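Local coordinates for citrate synthase (Pyrobaculum aerophilum, PDB 2IBP), which probably condenses oxaloacetate with acetyl-CoA and water to give citrate and free CoA in the tricarboxylic acid cycle, at residues 190-195 against 356-361; 182-187 against 206-211. One frame throughout, in Å; residues are numbered along the deposited sequence. Where two conformers were deposited one is given.

Contact 1: 190-195 against 356-361; sequences MMFGRE and MGIPYE. With ACT (acetate ion), chain C.
Phe192, the last residue of helix 183-192, points its ring at Gly357, where a Schellman motif ends helix 349-356 of the mainly helical citrate synthase fold. The leading carbon is CZ, which lies 3.5 Å from Met356 O, reached obliquely, while Gly357 O stands near the ring plane, 3.8 Å from CZ. The weakly positive ring hydrogens probably point toward Gly357 O; no hydrogen bond joins the segments. Ile358 completes the seat: its CG1 sits at the same ring edge, 4.1 Å from Phe192 CZ. With CG anti to its carbonyl carbon (chi1 -54°), Phe192 also sets one ring face over CB of its neighbour Met191, 3.7 Å above the plane. Gly357 has positive phi, and a CB there would project toward Phe192 CZ and jam against the carbonyl of Met356. Beyond this, Ile358 packs on Phe363 and Ile366 of helix 363-382, and Pro359 and Met191 both touch Tyr166 of helix 141-169. Farther along the loop, Tyr360 leans on helix 252-263 through Val257 and Leu261. An acetate, probably from the crystallisation liquor, lies over one face of the Tyr360 ring. Replacing Tyr360 by an alanine would probably leave a gap against helix 252-263 and deprive the acetate methyl of the face it rests on. One main-chain bond also holds the anion: Tyr360 N donates to the acetate O at 2.9 Å, nearly straight at 167°, while the acetate CH3 stands 3.6 Å above the ring centre.

Contact 2: 182-187 against 206-211; sequences GHAANF and LYLILH
Helix 183-192 and helix 198-210 come nearest at Ala184 and Leu208, whose CA atoms are 7.9 Å apart, the first near its N-terminal start and the second near its C-terminal end. Leu208 bridges the gap with one branch: CD1 meets the His183 ring at its edge, in the ring plane, 3.8 Å from CD2. The two side chains cross at about a right angle, and because CD1 lies in the ring plane it abuts a carbon of the imidazole rim instead of lying over a face. His183 carries its ring anti to the backbone N (chi1 -167°), which brings CD2 round to Leu208. The same methyl reaches the second helix residue more loosely, with Leu208 CD1 4.4 Å from Ala184 CB. No hydrogen bond crosses between the segments. The polar work is done within each helix and with its surroundings. Gly182 occupies the N-cap position, and its O accepts from Asn186 N at 2.7 Å, while His183 N is bound by Glu63 OE2, a carboxylate at the helix start and probably a favourable partner for the positive end of the helix dipole. Just after the C-terminal end of helix 198-210, His211 ND1 donates to Tyr207 O at 2.9 Å, the oxygen lying almost in the imidazole plane, and His211 N makes a second bond to that carbonyl. This folds the histidine back so that its ND1 stands 3.4 Å above the centre of the Tyr207 ring. Outside the pair, Tyr62 meets the His183 ring and Ser370 OG bonds to Leu208 O. The arrangement is buried helix-helix packing between sequence-adjacent helices, within the mainly helical fold of the citrate synthase family.

Overall arrangement
Both contacts use helix 183-192, one at each end: contact 2 holds its N-terminal start against helix 198-210, contact 1 its C-terminal end against the loop that follows helix 349-356. Their centres lie 13 Å apart. Contact 2 is buried throughout, about 13 Å from the chain centre, and joins neighbours in sequence; contact 1 is only partly buried, about 19 Å out, and links segments 161 residues apart. Neither has a hydrogen bond between its segments. In the core, a methyl fits an imidazole edge; nearer the surface, an aromatic ring meets backbone carbonyls. Helix 363-382 touches residues of both contacts, as does helix 141-169.

Contact 1: 190-195 against 356-361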
loop_
_atom_site.group_PDB
_atom_site.type_symbol
_atom_site.label_atom_id
_atom_site.label_comp_id
_atom_site.label_asym_id
_atom_site.label_seq_id
_atom_site.Cartn_x
_atom_site.Cartn_y
_atom_site.Cartn_z
ATOM N N MET A 190 -15.313 24.395 -1.675
ATOM C CA MET A 190 -15.022 23.630 -2.878
ATOM C C MET A 190 -16.056 22.537 -3.142
ATOM O O MET A 190 -16.325 22.195 -4.288
ATOM C CB MET A 190 -13.626 23.025 -2.795
ATOM C CG MET A 190 -12.506 24.044 -2.812
ATOM S SD MET A 190 -10.911 23.242 -3.033
ATOM C CE MET A 190 -10.912 22.208 -1.581
ATOM N N MET A 191 -16.648 22.006 -2.075
ATOM C CA MET A 191 -17.669 20.978 -2.229
ATOM C C MET A 191 -18.945 21.575 -2.778
ATOM O O MET A 191 -19.499 21.072 -3.748
ATOM C CB MET A 191 -18.004 20.327 -0.894
ATOM C CG MET A 191 -16.940 19.400 -0.359
ATOM S SD MET A 191 -16.924 17.827 -1.256
ATOM C CE MET A 191 -18.460 17.090 -0.663
ATOM N N PHE A 192 -19.388 22.677 -2.180
ATOM C CA PHE A 192 -20.710 23.195 -2.483
ATOM C C PHE A 192 -20.805 24.537 -3.212
ATOM O O PHE A 192 -21.893 24.920 -3.632
ATOM C CB PHE A 192 -21.532 23.209 -1.216
ATOM C CG PHE A 192 -21.573 21.880 -0.521
ATOM C CD1 PHE A 192 -22.072 20.758 -1.162
ATOM C CD2 PHE A 192 -21.106 21.743 0.768
ATOM C CE1 PHE A 192 -22.102 19.535 -0.517
ATOM C CE2 PHE A 192 -21.172 20.530 1.429
ATOM C CZ PHE A 192 -21.662 19.419 0.775
ATOM N N GLY A 193 -19.678 25.210 -3.410
ATOM C CA GLY A 193 -19.634 26.436 -4.202
ATOM C C GLY A 193 -20.108 27.695 -3.511
ATOM O O GLY A 193 -20.347 28.713 -4.162
ATOM N N ARG A 194 -20.266 27.624 -2.197
ATOM C CA ARG A 194 -20.642 28.792 -1.414
ATOM C C ARG A 194 -19.818 28.780 -0.131
ATOM O O ARG A 194 -19.425 27.719 0.347
ATOM C CB ARG A 194 -22.139 28.751 -1.103
ATOM C CG ARG A 194 -22.576 27.535 -0.325
ATOM C CD ARG A 194 -24.080 27.546 -0.079
ATOM N NE ARG A 194 -24.839 27.464 -1.325
ATOM C CZ ARG A 194 -25.177 26.327 -1.932
ATOM N NH1 ARG A 194 -24.819 25.151 -1.418
ATOM N NH2 ARG A 194 -25.874 26.367 -3.063
ATOM N N GLU A 195 -19.506 29.953 0.415
ATOM C CA GLU A 195 -18.772 29.967 1.666
ATOM C C GLU A 195 -19.681 29.332 2.710
ATOM O O GLU A 195 -20.890 29.595 2.744
ATOM C CB GLU A 195 -18.349 31.372 2.090
ATOM C CG GLU A 195 -17.574 31.391 3.414
ATOM C CD GLU A 195 -17.060 32.771 3.786
ATOM O OE1 GLU A 195 -17.348 33.729 3.035
ATOM O OE2 GLU A 195 -16.350 32.888 4.812
ATOM N N MET A 356 -25.000 18.120 6.611
ATOM C CA MET A 356 -24.282 19.070 5.764
ATOM C C MET A 356 -24.418 18.758 4.272
ATOM O O MET A 356 -23.993 19.548 3.425
ATOM C CB MET A 356 -22.801 19.101 6.123
ATOM C CG MET A 356 -22.497 19.658 7.488
ATOM S SD MET A 356 -20.724 19.509 7.736
ATOM C CE MET A 356 -20.547 19.993 9.448
ATOM N N GLY A 357 -24.979 17.604 3.942
ATOM C CA GLY A 357 -25.178 17.220 2.548
ATOM C C GLY A 357 -23.989 16.489 1.962
ATOM O O GLY A 357 -23.868 16.350 0.750
ATOM N N ILE A 358 -23.097 16.018 2.825
ATOM C CA ILE A 358 -21.940 15.259 2.353
ATOM C C ILE A 358 -22.417 13.833 2.137
ATOM O O ILE A 358 -22.958 13.203 3.061
ATOM C CB ILE A 358 -20.817 15.259 3.383
ATOM C CG1 ILE A 358 -20.310 16.703 3.589
ATOM C CG2 ILE A 358 -19.697 14.283 2.955
ATOM C CD1 ILE A 358 -19.316 16.858 4.706
ATOM N N PRO A 359 -22.315 13.337 0.892
ATOM C CA PRO A 359 -22.758 11.962 0.644
ATOM C C PRO A 359 -21.950 10.942 1.453
ATOM O O PRO A 359 -20.773 11.151 1.738
ATOM C CB PRO A 359 -22.547 11.782 -0.865
ATOM C CG PRO A 359 -22.487 13.144 -1.401
ATOM C CD PRO A 359 -21.831 13.978 -0.334
ATOM N N TYR A 360 -22.565 9.811 1.765
ATOM C CA TYR A 360 -21.911 8.792 2.570
ATOM C C TYR A 360 -20.551 8.378 2.022
ATOM O O TYR A 360 -19.614 8.121 2.795
ATOM C CB TYR A 360 -22.754 7.522 2.603
ATOM C CG TYR A 360 -24.053 7.641 3.348
ATOM C CD1 TYR A 360 -24.066 7.988 4.690
ATOM C CD2 TYR A 360 -25.238 7.234 2.764
ATOM C CE1 TYR A 360 -25.250 8.013 5.413
ATOM C CE2 TYR A 360 -26.432 7.261 3.478
ATOM C CZ TYR A 360 -26.428 7.642 4.799
ATOM O OH TYR A 360 -27.615 7.684 5.515
ATOM N N GLU A 361 -20.465 8.233 0.707
ATOM C CA GLU A 361 -19.240 7.766 0.073
ATOM C C GLU A 361 -18.070 8.735 0.237
ATOM O O GLU A 361 -16.930 8.371 -0.045
ATOM C CB GLU A 361 -19.469 7.423 -1.400
ATOM C CG GLU A 361 -19.934 8.572 -2.292
ATOM C CD GLU A 361 -21.455 8.790 -2.344
ATOM O OE1 GLU A 361 -22.221 8.268 -1.501
ATOM O OE2 GLU A 361 -21.882 9.509 -3.277
HETATM C C ACT C . -26.253 10.034 1.230
HETATM O O ACT C . -25.211 9.706 0.605
HETATM O OXT ACT C . -27.340 9.649 0.738
HETATM C CH3 ACT C . -26.212 10.827 2.506
#

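Contact 2: 182-187 against 206-211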
loop_
_atom_site.group_PDB
_atom_site.type_symbol
_atom_site.label_atom_id
_atom_site.label_comp_id
_atom_site.label_asym_id
_atom_site.label_seq_id
_atom_site.Cartn_x
_atom_site.Cartn_y
_atom_site.Cartn_z
ATOM N N GLY A 182 -9.899 29.320 5.234
ATOM C CA GLY A 182 -9.145 28.333 5.987
ATOM C C GLY A 182 -9.296 26.951 5.371
ATOM O O GLY A 182 -10.116 26.725 4.489
ATOM N N HIS A 183 -8.530 26.009 5.883
ATOM C CA HIS A 183 -8.478 24.662 5.305
ATOM C C HIS A 183 -9.850 23.987 5.283
ATOM O O HIS A 183 -10.325 23.535 4.210
ATOM C CB HIS A 183 -7.485 23.841 6.117
ATOM C CG HIS A 183 -7.096 22.553 5.484
ATOM N ND1 HIS A 183 -6.089 22.464 4.544
ATOM C CD2 HIS A 183 -7.453 21.280 5.770
ATOM C CE1 HIS A 183 -5.933 21.199 4.195
ATOM N NE2 HIS A 183 -6.731 20.456 4.941
ATOM N N ALA A 184 -10.510 23.956 6.448
ATOM C CA ALA A 184 -11.830 23.335 6.590
ATOM C C ALA A 184 -12.903 24.126 5.828
ATOM O O ALA A 184 -13.708 23.565 5.081
ATOM C CB ALA A 184 -12.193 23.230 8.050
ATOM N N ALA A 185 -12.920 25.446 6.000
ATOM C CA ALA A 185 -13.907 26.268 5.290
ATOM C C ALA A 185 -13.767 26.144 3.788
ATOM O O ALA A 185 -14.749 26.032 3.049
ATOM C CB ALA A 185 -13.796 27.740 5.696
ATOM N N ASN A 186 -12.532 26.151 3.318
ATOM C CA ASN A 186 -12.307 26.057 1.913
ATOM C C ASN A 186 -12.815 24.723 1.366
ATOM O O ASN A 186 -13.325 24.657 0.249
ATOM C CB ASN A 186 -10.843 26.191 1.590
ATOM C CG ASN A 186 -10.598 26.129 0.126
ATOM O OD1 ASN A 186 -11.048 27.001 -0.618
ATOM N ND2 ASN A 186 -9.921 25.063 -0.331
ATOM N N PHE A 187 -12.646 23.658 2.139
ATOM C CA PHE A 187 -13.150 22.366 1.678
ATOM C C PHE A 187 -14.653 22.442 1.421
ATOM O O PHE A 187 -15.138 22.029 0.376
ATOM C CB PHE A 187 -12.855 21.271 2.686
ATOM C CG PHE A 187 -13.559 19.982 2.379
ATOM C CD1 PHE A 187 -13.252 19.270 1.239
ATOM C CD2 PHE A 187 -14.564 19.519 3.213
ATOM C CE1 PHE A 187 -13.919 18.103 0.934
ATOM C CE2 PHE A 187 -15.221 18.325 2.921
ATOM C CZ PHE A 187 -14.901 17.631 1.774
ATOM N N LEU A 206 -12.971 20.687 13.334
ATOM C CA LEU A 206 -12.930 19.835 14.511
ATOM C C LEU A 206 -12.727 18.385 14.108
ATOM O O LEU A 206 -11.886 17.687 14.663
ATOM C CB LEU A 206 -14.216 19.975 15.323
ATOM C CG LEU A 206 -14.253 19.194 16.626
ATOM C CD1 LEU A 206 -13.092 19.603 17.548
ATOM C CD2 LEU A 206 -15.627 19.436 17.298
ATOM N N TYR A 207 -13.497 17.929 13.128
ATOM C CA TYR A 207 -13.366 16.552 12.672
ATOM C C TYR A 207 -11.928 16.284 12.218
ATOM O O TYR A 207 -11.334 15.262 12.561
ATOM C CB TYR A 207 -14.326 16.276 11.525
ATOM C CG TYR A 207 -14.217 14.850 11.026
ATOM C CD1 TYR A 207 -15.043 13.849 11.529
ATOM C CD2 TYR A 207 -13.233 14.494 10.121
ATOM C CE1 TYR A 207 -14.902 12.546 11.105
ATOM C CE2 TYR A 207 -13.087 13.201 9.712
ATOM C CZ TYR A 207 -13.913 12.238 10.210
ATOM O OH TYR A 207 -13.745 10.944 9.797
ATOM N N LEU A 208 -11.363 17.236 11.487
ATOM C CA LEU A 208 -10.014 17.065 10.970
ATOM C C LEU A 208 -9.021 16.976 12.120
ATOM O O LEU A 208 -8.100 16.174 12.097
ATOM C CB LEU A 208 -9.640 18.176 9.994
ATOM C CG LEU A 208 -10.401 18.253 8.680
ATOM C CD1 LEU A 208 -9.955 19.451 7.890
ATOM C CD2 LEU A 208 -10.295 16.993 7.842
ATOM N N ILE A 209 -9.172 17.840 13.116
ATOM C CA ILE A 209 -8.295 17.755 14.272
ATOM C C ILE A 209 -8.436 16.398 14.950
ATOM O O ILE A 209 -7.462 15.724 15.254
ATOM C CB ILE A 209 -8.667 18.832 15.319
ATOM C CG1 ILE A 209 -8.332 20.215 14.756
ATOM C CG2 ILE A 209 -7.963 18.557 16.653
ATOM C CD1 ILE A 209 -8.825 21.369 15.611
ATOM N N LEU A 210 -9.674 15.981 15.163
ATOM C CA LEU A 210 -9.932 14.797 15.963
ATOM C C LEU A 210 -9.463 13.505 15.355
ATOM O O LEU A 210 -9.211 12.569 16.086
ATOM C CB LEU A 210 -11.404 14.668 16.320
ATOM C CG LEU A 210 -11.965 15.742 17.262
ATOM C CD1 LEU A 210 -13.467 15.472 17.403
ATOM C CD2 LEU A 210 -11.255 15.782 18.611
ATOM N N HIS A 211 -9.344 13.450 14.034
ATOM C CA HIS A 211 -8.956 12.205 13.377
ATOM C C HIS A 211 -7.568 12.243 12.776
ATOM O O HIS A 211 -7.179 11.317 12.066
ATOM C CB HIS A 211 -10.006 11.864 12.318
ATOM C CG HIS A 211 -11.361 11.601 12.910
ATOM N ND1 HIS A 211 -12.192 12.618 13.330
ATOM C CD2 HIS A 211 -11.997 10.441 13.215
ATOM C CE1 HIS A 211 -13.272 12.096 13.893
ATOM N NE2 HIS A 211 -13.188 10.776 13.816
#